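Local atomic coordinates of ATP phosphoribosyltransferase (Methanobacterium thermoautotrophicum, PDB entry 2VD3), a protein that catalyses the first step of histidine biosynthesis, the magnesium-dependent condensation of ATP with 5-phosphoribose 1-diphosphate to phosphoribosyl-ATP, and is inhibited by histidine. Residues A100-T105 against M170-V175; G215-M220 against V259-V264; I57-A62 against V77-D82. All blocks are in the same frame, centred on the assembly; numbering follows the deposited sequence.

Contact 1 of 3, residues A100-T105 against M170-V175; sequences APEDST and MNHLRV
The H172 ring stacks on H172 of a second subunit, while its edge faces E102: ND1 donates to E102 OE2 at 2.8 Å, with the oxygen near the ring plane but the donor above the carboxylate plane. The two flat groups are turned 48° apart. E102 reaches the ring through a CG in the crowded position between the backbone N and the carbonyl carbon (chi1 80°), followed by an extended chain lying alongside H172. The carboxylate would probably stabilise a protonated imidazole. The R174 guanidinium is met at its edge. Its chain bends at chi3, so that NH1 grips E102 O, on a lone pair, in a 2.5 Å bond; NH2 makes a weak hydrogen bond to I106 O. R174 N bonds to A100 O at 2.9 Å and A100 N to R174 O at 3.0 Å, and E102 N adds a bond to H172 O. L173 CD2 packs against P101 CD at 3.9 Å. The chain then folds away through a type I turn from P101 to S104. H172, with positive phi, is the C-prime residue of a Schellman motif that ends helix 166-170 and turns the chain into an antiparallel strand pair.

Contact 2 of 3, residues G215-M220 against V259-V264; sequences GKRLVM and VDEKEV. With IMD (imidazole), chain F.
At G215, where phi is positive, the carbonyl oxygen receives E261 N at 2.8 Å from above the carbonyl plane, extending the ladder one step beyond the strand pair. K216 comes next: its chain bends at chi2 and crosses D260 obliquely to set NZ 2.8 Å from D260 OD1, a salt bridge in which NZ lies above the carboxylate plane. The other oxygen, D260 OD2, accepts from K262 N in an Asx turn, so both oxygens of this carboxylate are engaged, and D260 N is itself held by E263 OE1. R217 forms the hydrogen-bonded pair with V259, its N reaching V259 O at 3.0 Å and its O receiving V259 N at 2.8 Å, both nearly along the C=O axes. This pairing joins strands 216-224 and 252-260, the central two of the four-stranded antiparallel sheet of the C-terminal domain, whose order 2-3-1-4 and two helices give a ferredoxin-like fold. The R217 side chain also bends at chi2, turning one face of its guanidinium to E261 OE1, which lies 3.4 Å from R217 NH2, where only charge attracts and no N-H points at the oxygen. Stronger partners lie on a third subunit, E285 for R217 and R286 for E261. Further along, V219 CG2 meets V259 CG2 at 3.4 Å, the two side chains crossing at about a right angle, and M220 touches a bound histidine.

Contact 3 of 3, residues I57-A62 against V77-D82; sequences IPEFVA and VERGSD
S81 OG donates to E59 OE2 at 2.5 Å, using the anti lone pair of the carboxylate, away from its other oxygen. The same hydroxyl sits 3.2 Å from P58 CB, so the serine is wedged against the first turn of helix 57-63. With CG beside the backbone N and anti to the carbonyl carbon (chi1 -73°), E59 CG lies over one face of the R79 guanidinium, 3.3 Å from R79 NH2; the bend at chi2 (-60°) then turns OE2 to the serine. The contact with R79 is therefore made by the aliphatic part of the glutamate; E59 OE1 stays 4.6 Å from R79 NH2, out of its plane. An alanine in place of E59 would remove both the acceptor of S81 OG and the methylene over the guanidinium, and would probably loosen the 77-82 segment from the helix. One turn on, A62 CB touches D82 O at 3.4 Å, and a water donates to both A62 O and D82 OD1. In the second shell R79 is fixed by a salt bridge to D56, by A55 O and, at NH2, by E141 O of a fifth subunit. G80, with positive phi, ends helix 73-79 and swings S81 back towards helix 57-63. That helix, with a magnesium ion about 4 Å from the E59 side chain, is the connection of a beta-alpha-beta crossover between the parallel strands 47-52 and 68-72.

Overall arrangement
Contacts 1 and 3 both lie in the ATP phosphoribosyltransferase portion of the chain, with centres about 33 Å apart, whereas contact 2 lies in the C-terminal domain, its centre about 41 Å from that of contact 1. Contacts 1 and 2 are partly buried and each joins two antiparallel strands, so main-chain bonds carry the pairing and charged side chains add bonds and salt bridges at the strand ends. Contact 3 is a surface contact between a helix and the loop leaving another helix, and rests on side chains and a water bridge. All three meet other subunits, by a histidine stack in contact 1, salt bridges in contact 2 and an arginine-to-carbonyl bond in contact 3.

Contact 1 of 3, residues A100-T105 against M170-V175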
loop_
_atom_site.group_PDB
_atom_site.type_symbol
_atom_site.label_atom_id
_atom_site.label_comp_id
_atom_site.label_asym_id
_atom_site.label_seq_id
_atom_site.Cartn_x
_atom_site.Cartn_y
_atom_site.Cartn_z
ATOM N N ALA A 100 -32.464 -5.995 -9.103
ATOM C CA ALA A 100 -32.545 -6.670 -10.398
ATOM C C ALA A 100 -31.999 -5.776 -11.518
ATOM O O ALA A 100 -32.081 -4.552 -11.411
ATOM C CB ALA A 100 -33.984 -7.058 -10.690
ATOM N N PRO A 101 -31.397 -6.379 -12.571
ATOM C CA PRO A 101 -31.115 -5.667 -13.827
ATOM C C PRO A 101 -32.293 -4.788 -14.227
ATOM O O PRO A 101 -33.396 -5.297 -14.394
ATOM C CB PRO A 101 -30.941 -6.807 -14.830
ATOM C CG PRO A 101 -30.340 -7.907 -14.014
ATOM C CD PRO A 101 -30.888 -7.763 -12.610
ATOM N N GLU A 102 -32.061 -3.481 -14.357
ATOM C CA GLU A 102 -33.157 -2.510 -14.491
ATOM C C GLU A 102 -34.164 -2.836 -15.597
ATOM O O GLU A 102 -35.347 -2.532 -15.463
ATOM C CB GLU A 102 -32.621 -1.078 -14.645
ATOM C CG GLU A 102 -32.134 -0.700 -16.048
ATOM C CD GLU A 102 -31.372 0.617 -16.072
ATOM O OE1 GLU A 102 -30.907 1.071 -14.998
ATOM O OE2 GLU A 102 -31.229 1.196 -17.168
ATOM N N ASP A 103 -33.694 -3.472 -16.668
ATOM C CA ASP A 103 -34.553 -3.849 -17.793
ATOM C C ASP A 103 -35.362 -5.128 -17.557
ATOM O O ASP A 103 -36.079 -5.581 -18.454
ATOM C CB ASP A 103 -33.723 -3.987 -19.078
ATOM C CG ASP A 103 -33.159 -2.661 -19.555
ATOM O OD1 ASP A 103 -33.938 -1.691 -19.669
ATOM O OD2 ASP A 103 -31.936 -2.591 -19.817
ATOM N N SER A 104 -35.260 -5.700 -16.356
ATOM C CA SER A 104 -35.915 -6.978 -16.070
ATOM C C SER A 104 -37.432 -6.870 -15.912
ATOM O O SER A 104 -37.970 -5.796 -15.611
ATOM C CB SER A 104 -35.307 -7.649 -14.838
ATOM O OG SER A 104 -35.904 -8.913 -14.613
ATOM N N THR A 105 -38.102 -8.001 -16.133
ATOM C CA THR A 105 -39.524 -8.161 -15.835
ATOM C C THR A 105 -39.768 -7.950 -14.341
ATOM O O THR A 105 -40.653 -7.186 -13.959
ATOM C CB THR A 105 -40.037 -9.555 -16.299
ATOM O OG1 THR A 105 -40.470 -9.476 -17.665
ATOM C CG2 THR A 105 -41.198 -10.061 -15.431
ATOM N N MET A 170 -25.571 2.818 -11.166
ATOM C CA MET A 170 -24.345 2.811 -11.965
ATOM C C MET A 170 -24.150 1.481 -12.694
ATOM O O MET A 170 -23.690 1.454 -13.833
ATOM C CB MET A 170 -23.144 3.100 -11.056
ATOM C CG MET A 170 -21.970 3.810 -11.719
ATOM S SD MET A 170 -20.977 4.742 -10.525
ATOM C CE MET A 170 -20.639 3.497 -9.269
ATOM N N ASN A 171 -24.501 0.386 -12.026
ATOM C CA ASN A 171 -24.503 -0.939 -12.643
ATOM C C ASN A 171 -25.843 -1.264 -13.293
ATOM O O ASN A 171 -26.120 -2.427 -13.614
ATOM C CB ASN A 171 -24.156 -2.020 -11.608
ATOM C CG ASN A 171 -22.674 -2.314 -11.545
ATOM O OD1 ASN A 171 -22.079 -2.813 -12.506
ATOM N ND2 ASN A 171 -22.068 -2.015 -10.404
ATOM N N HIS A 172 -26.664 -0.230 -13.481
ATOM C CA HIS A 172 -27.994 -0.368 -14.075
ATOM C C HIS A 172 -28.830 -1.426 -13.363
ATOM O O HIS A 172 -29.279 -2.407 -13.966
ATOM C CB HIS A 172 -27.900 -0.634 -15.582
ATOM C CG HIS A 172 -27.530 0.577 -16.379
ATOM N ND1 HIS A 172 -28.418 1.213 -17.218
ATOM C CD2 HIS A 172 -26.379 1.287 -16.439
ATOM C CE1 HIS A 172 -27.824 2.253 -17.776
ATOM N NE2 HIS A 172 -26.587 2.321 -17.318
ATOM N N LEU A 173 -29.022 -1.208 -12.065
ATOM C CA LEU A 173 -29.831 -2.091 -11.243
ATOM C C LEU A 173 -30.883 -1.290 -10.492
ATOM O O LEU A 173 -30.642 -0.143 -10.111
ATOM C CB LEU A 173 -28.957 -2.891 -10.262
ATOM C CG LEU A 173 -27.829 -3.757 -10.846
ATOM C CD1 LEU A 173 -26.878 -4.258 -9.774
ATOM C CD2 LEU A 173 -28.356 -4.909 -11.674
ATOM N N ARG A 174 -32.044 -1.907 -10.289
ATOM C CA ARG A 174 -33.147 -1.297 -9.557
ATOM C C ARG A 174 -33.486 -2.096 -8.292
ATOM O O ARG A 174 -33.593 -3.327 -8.339
ATOM C CB ARG A 174 -34.363 -1.192 -10.476
ATOM C CG ARG A 174 -35.636 -0.697 -9.815
ATOM C CD ARG A 174 -36.834 -0.794 -10.760
ATOM N NE ARG A 174 -37.191 -2.177 -11.086
ATOM C CZ ARG A 174 -37.011 -2.748 -12.278
ATOM N NH1 ARG A 174 -36.473 -2.062 -13.281
ATOM N NH2 ARG A 174 -37.379 -4.011 -12.472
ATOM N N VAL A 175 -33.648 -1.390 -7.170
ATOM C CA VAL A 175 -34.046 -2.001 -5.892
ATOM C C VAL A 175 -35.473 -2.513 -6.015
ATOM O O VAL A 175 -36.386 -1.735 -6.294
ATOM C CB VAL A 175 -33.981 -0.991 -4.713
ATOM C CG1 VAL A 175 -34.494 -1.617 -3.424
ATOM C CG2 VAL A 175 -32.569 -0.474 -4.514
#

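Contact 2 of 3, residues G215-M220 against V259-V264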
loop_
_atom_site.group_PDB
_atom_site.type_symbol
_atom_site.label_atom_id
_atom_site.label_comp_id
_atom_site.label_asym_id
_atom_site.label_seq_id
_atom_site.Cartn_x
_atom_site.Cartn_y
_atom_site.Cartn_z
ATOM N N GLY A 215 -25.644 15.775 17.051
ATOM C CA GLY A 215 -26.458 16.866 16.538
ATOM C C GLY A 215 -26.880 17.839 17.621
ATOM O O GLY A 215 -27.855 18.576 17.449
ATOM N N LYS A 216 -26.169 17.841 18.747
ATOM C CA LYS A 216 -26.469 18.787 19.819
ATOM C C LYS A 216 -25.245 19.640 20.103
ATOM O O LYS A 216 -24.177 19.117 20.424
ATOM C CB LYS A 216 -26.901 18.060 21.104
ATOM C CG LYS A 216 -27.998 17.018 20.938
ATOM C CD LYS A 216 -29.322 17.664 20.602
ATOM C CE LYS A 216 -30.455 16.702 20.818
ATOM N NZ LYS A 216 -31.577 17.030 19.909
ATOM N N ARG A 217 -25.397 20.952 19.991
ATOM C CA ARG A 217 -24.294 21.862 20.290
ATOM C C ARG A 217 -24.734 22.842 21.368
ATOM O O ARG A 217 -25.939 23.026 21.582
ATOM C CB ARG A 217 -23.850 22.623 19.034
ATOM C CG ARG A 217 -23.370 21.783 17.857
ATOM C CD ARG A 217 -22.116 20.971 18.175
ATOM N NE ARG A 217 -21.361 20.655 16.960
ATOM C CZ ARG A 217 -21.602 19.623 16.150
ATOM N NH1 ARG A 217 -20.851 19.448 15.065
ATOM N NH2 ARG A 217 -22.582 18.768 16.412
ATOM N N LEU A 218 -23.764 23.459 22.047
ATOM C CA LEU A 218 -24.042 24.520 23.024
ATOM C C LEU A 218 -23.851 25.897 22.378
ATOM O O LEU A 218 -22.720 26.297 22.062
ATOM C CB LEU A 218 -23.156 24.375 24.274
ATOM C CG LEU A 218 -23.253 25.435 25.381
ATOM C CD1 LEU A 218 -24.523 25.293 26.179
ATOM C CD2 LEU A 218 -22.039 25.371 26.309
ATOM N N VAL A 219 -24.962 26.613 22.198
ATOM C CA VAL A 219 -24.958 27.907 21.524
ATOM C C VAL A 219 -24.918 29.064 22.526
ATOM O O VAL A 219 -25.738 29.126 23.437
ATOM C CB VAL A 219 -26.157 28.037 20.548
ATOM C CG1 VAL A 219 -26.238 29.440 19.936
ATOM C CG2 VAL A 219 -26.041 26.992 19.455
ATOM N N MET A 220 -23.947 29.961 22.345
ATOM C CA MET A 220 -23.750 31.124 23.219
ATOM C C MET A 220 -23.826 32.420 22.417
ATOM O O MET A 220 -23.381 32.474 21.269
ATOM C CB MET A 220 -22.383 31.070 23.910
ATOM C CG MET A 220 -22.112 29.831 24.726
ATOM S SD MET A 220 -20.359 29.597 25.067
ATOM C CE MET A 220 -20.099 30.609 26.518
ATOM N N VAL A 259 -28.705 23.434 21.700
ATOM C CA VAL A 259 -29.598 23.469 20.540
ATOM C C VAL A 259 -29.286 22.332 19.562
ATOM O O VAL A 259 -28.134 21.941 19.401
ATOM C CB VAL A 259 -29.607 24.855 19.818
ATOM C CG1 VAL A 259 -29.356 26.001 20.799
ATOM C CG2 VAL A 259 -28.603 24.905 18.694
ATOM N N ASP A 260 -30.320 21.800 18.919
ATOM C CA ASP A 260 -30.134 20.768 17.915
ATOM C C ASP A 260 -29.702 21.349 16.572
ATOM O O ASP A 260 -30.149 22.428 16.196
ATOM C CB ASP A 260 -31.409 19.949 17.733
ATOM C CG ASP A 260 -31.174 18.709 16.903
ATOM O OD1 ASP A 260 -30.593 17.741 17.435
ATOM O OD2 ASP A 260 -31.542 18.711 15.715
ATOM N N GLU A 261 -28.858 20.611 15.850
ATOM C CA GLU A 261 -28.331 21.038 14.547
ATOM C C GLU A 261 -29.385 21.339 13.476
ATOM O O GLU A 261 -29.141 22.160 12.596
ATOM C CB GLU A 261 -27.320 20.023 14.012
ATOM C CG GLU A 261 -25.996 20.010 14.777
ATOM C CD GLU A 261 -24.945 20.941 14.187
ATOM O OE1 GLU A 261 -23.873 20.433 13.796
ATOM O OE2 GLU A 261 -25.177 22.168 14.119
ATOM N N LYS A 262 -30.537 20.670 13.556
ATOM C CA LYS A 262 -31.690 20.973 12.701
ATOM C C LYS A 262 -32.153 22.417 12.861
ATOM O O LYS A 262 -32.710 22.999 11.932
ATOM C CB LYS A 262 -32.887 20.061 13.020
ATOM C CG LYS A 262 -32.674 18.571 12.798
ATOM C CD LYS A 262 -33.733 17.768 13.559
ATOM C CE LYS A 262 -33.191 16.418 14.016
ATOM N NZ LYS A 262 -34.004 15.838 15.126
ATOM N N GLU A 263 -31.943 22.991 14.041
ATOM C CA GLU A 263 -32.505 24.304 14.320
ATOM C C GLU A 263 -31.520 25.472 14.206
ATOM O O GLU A 263 -31.961 26.614 14.101
ATOM C CB GLU A 263 -33.301 24.308 15.650
ATOM C CG GLU A 263 -32.517 24.572 16.950
ATOM C CD GLU A 263 -33.306 24.187 18.217
ATOM O OE1 GLU A 263 -33.209 23.012 18.669
ATOM O OE2 GLU A 263 -34.007 25.070 18.777
ATOM N N VAL A 264 -30.212 25.199 14.171
ATOM C CA VAL A 264 -29.203 26.278 14.247
ATOM C C VAL A 264 -29.251 27.357 13.141
ATOM O O VAL A 264 -29.128 28.541 13.445
ATOM C CB VAL A 264 -27.736 25.763 14.502
ATOM C CG1 VAL A 264 -27.747 24.429 15.210
ATOM C CG2 VAL A 264 -26.925 25.663 13.225
HETATM N N1 IMD F . -33.643 23.335 7.316
HETATM C C2 IMD F . -34.139 23.782 8.491
HETATM N N3 IMD F . -33.942 22.830 9.432
HETATM C C4 IMD F . -33.324 21.779 8.850
HETATM C C5 IMD F . -33.137 22.098 7.513
#

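Contact 3 of 3, residues I57-A62 against V77-D82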
loop_
_atom_site.group_PDB
_atom_site.type_symbol
_atom_site.label_atom_id
_atom_site.label_comp_id
_atom_site.label_asym_id
_atom_site.label_seq_id
_atom_site.Cartn_x
_atom_site.Cartn_y
_atom_site.Cartn_z
ATOM N N ILE A 57 -16.770 -10.631 15.198
ATOM C CA ILE A 57 -17.191 -10.060 16.477
ATOM C C ILE A 57 -18.480 -10.677 17.084
ATOM O O ILE A 57 -18.534 -10.916 18.286
ATOM C CB ILE A 57 -17.251 -8.519 16.412
ATOM C CG1 ILE A 57 -15.843 -7.965 16.124
ATOM C CG2 ILE A 57 -17.825 -7.956 17.699
ATOM C CD1 ILE A 57 -15.706 -6.443 16.120
ATOM N N PRO A 58 -19.523 -10.925 16.272
ATOM C CA PRO A 58 -20.665 -11.606 16.884
ATOM C C PRO A 58 -20.279 -12.898 17.639
ATOM O O PRO A 58 -20.643 -13.053 18.803
ATOM C CB PRO A 58 -21.567 -11.901 15.685
ATOM C CG PRO A 58 -21.273 -10.808 14.753
ATOM C CD PRO A 58 -19.789 -10.593 14.860
ATOM N N GLU A 59 -19.519 -13.784 16.993
ATOM C CA GLU A 59 -19.058 -15.027 17.618
ATOM C C GLU A 59 -18.122 -14.841 18.824
ATOM O O GLU A 59 -18.314 -15.501 19.846
ATOM C CB GLU A 59 -18.424 -15.963 16.580
ATOM C CG GLU A 59 -19.454 -16.615 15.647
ATOM C CD GLU A 59 -20.478 -17.464 16.385
ATOM O OE1 GLU A 59 -20.224 -18.668 16.576
ATOM O OE2 GLU A 59 -21.545 -16.939 16.764
ATOM N N PHE A 60 -17.129 -13.952 18.710
ATOM C CA PHE A 60 -16.234 -13.672 19.834
ATOM C C PHE A 60 -17.017 -13.247 21.070
ATOM O O PHE A 60 -16.672 -13.624 22.208
ATOM C CB PHE A 60 -15.195 -12.590 19.499
ATOM C CG PHE A 60 -14.166 -13.005 18.472
ATOM C CD1 PHE A 60 -13.970 -14.348 18.142
ATOM C CD2 PHE A 60 -13.369 -12.036 17.844
ATOM C CE1 PHE A 60 -13.003 -14.713 17.191
ATOM C CE2 PHE A 60 -12.403 -12.396 16.908
ATOM C CZ PHE A 60 -12.219 -13.731 16.578
ATOM N N VAL A 61 -18.066 -12.462 20.846
ATOM C CA VAL A 61 -18.917 -11.993 21.927
ATOM C C VAL A 61 -19.867 -13.088 22.401
ATOM O O VAL A 61 -20.101 -13.228 23.600
ATOM C CB VAL A 61 -19.681 -10.696 21.530
ATOM C CG1 VAL A 61 -20.656 -10.261 22.627
ATOM C CG2 VAL A 61 -18.686 -9.563 21.212
ATOM N N ALA A 62 -20.395 -13.884 21.476
ATOM C CA ALA A 62 -21.307 -14.978 21.846
ATOM C C ALA A 62 -20.597 -16.003 22.730
ATOM O O ALA A 62 -21.182 -16.526 23.676
ATOM C CB ALA A 62 -21.887 -15.650 20.601
ATOM N N VAL A 77 -26.839 -10.618 12.600
ATOM C CA VAL A 77 -27.954 -11.421 12.119
ATOM C C VAL A 77 -27.493 -12.581 11.240
ATOM O O VAL A 77 -27.984 -13.700 11.407
ATOM C CB VAL A 77 -29.029 -10.570 11.412
ATOM C CG1 VAL A 77 -29.975 -11.454 10.607
ATOM C CG2 VAL A 77 -29.815 -9.776 12.446
ATOM N N GLU A 78 -26.545 -12.317 10.334
ATOM C CA GLU A 78 -26.049 -13.342 9.409
ATOM C C GLU A 78 -25.475 -14.556 10.142
ATOM O O GLU A 78 -25.785 -15.701 9.806
ATOM C CB GLU A 78 -25.010 -12.758 8.445
ATOM C CG GLU A 78 -24.469 -13.754 7.411
ATOM C CD GLU A 78 -25.495 -14.160 6.350
ATOM O OE1 GLU A 78 -26.522 -13.460 6.187
ATOM O OE2 GLU A 78 -25.264 -15.182 5.669
ATOM N N ARG A 79 -24.648 -14.292 11.147
ATOM C CA ARG A 79 -24.095 -15.347 11.986
ATOM C C ARG A 79 -25.126 -16.002 12.879
ATOM O O ARG A 79 -24.925 -17.130 13.331
ATOM C CB ARG A 79 -23.001 -14.780 12.878
ATOM C CG ARG A 79 -21.756 -14.417 12.147
ATOM C CD ARG A 79 -20.883 -15.626 11.970
ATOM N NE ARG A 79 -19.500 -15.191 11.888
ATOM C CZ ARG A 79 -18.443 -15.943 12.156
ATOM N NH1 ARG A 79 -17.229 -15.415 12.029
ATOM N NH2 ARG A 79 -18.591 -17.204 12.542
ATOM N N GLY A 80 -26.211 -15.291 13.162
ATOM C CA GLY A 80 -27.206 -15.778 14.109
ATOM C C GLY A 80 -26.631 -16.015 15.497
ATOM O O GLY A 80 -27.144 -16.836 16.244
ATOM N N SER A 81 -25.579 -15.268 15.837
ATOM C CA SER A 81 -24.854 -15.427 17.102
ATOM C C SER A 81 -25.726 -15.104 18.306
ATOM O O SER A 81 -26.609 -14.242 18.225
ATOM C CB SER A 81 -23.626 -14.510 17.112
ATOM O OG SER A 81 -22.729 -14.845 16.058
ATOM N N ASP A 82 -25.471 -15.782 19.423
ATOM C CA ASP A 82 -26.255 -15.570 20.634
ATOM C C ASP A 82 -25.628 -14.476 21.490
ATOM O O ASP A 82 -24.726 -14.729 22.298
ATOM C CB ASP A 82 -26.425 -16.879 21.403
ATOM C CG ASP A 82 -26.990 -16.678 22.799
ATOM O OD1 ASP A 82 -26.595 -17.439 23.698
ATOM O OD2 ASP A 82 -27.813 -15.763 23.007
HETATM O O HOH W 1 -23.618 -17.748 24.076
#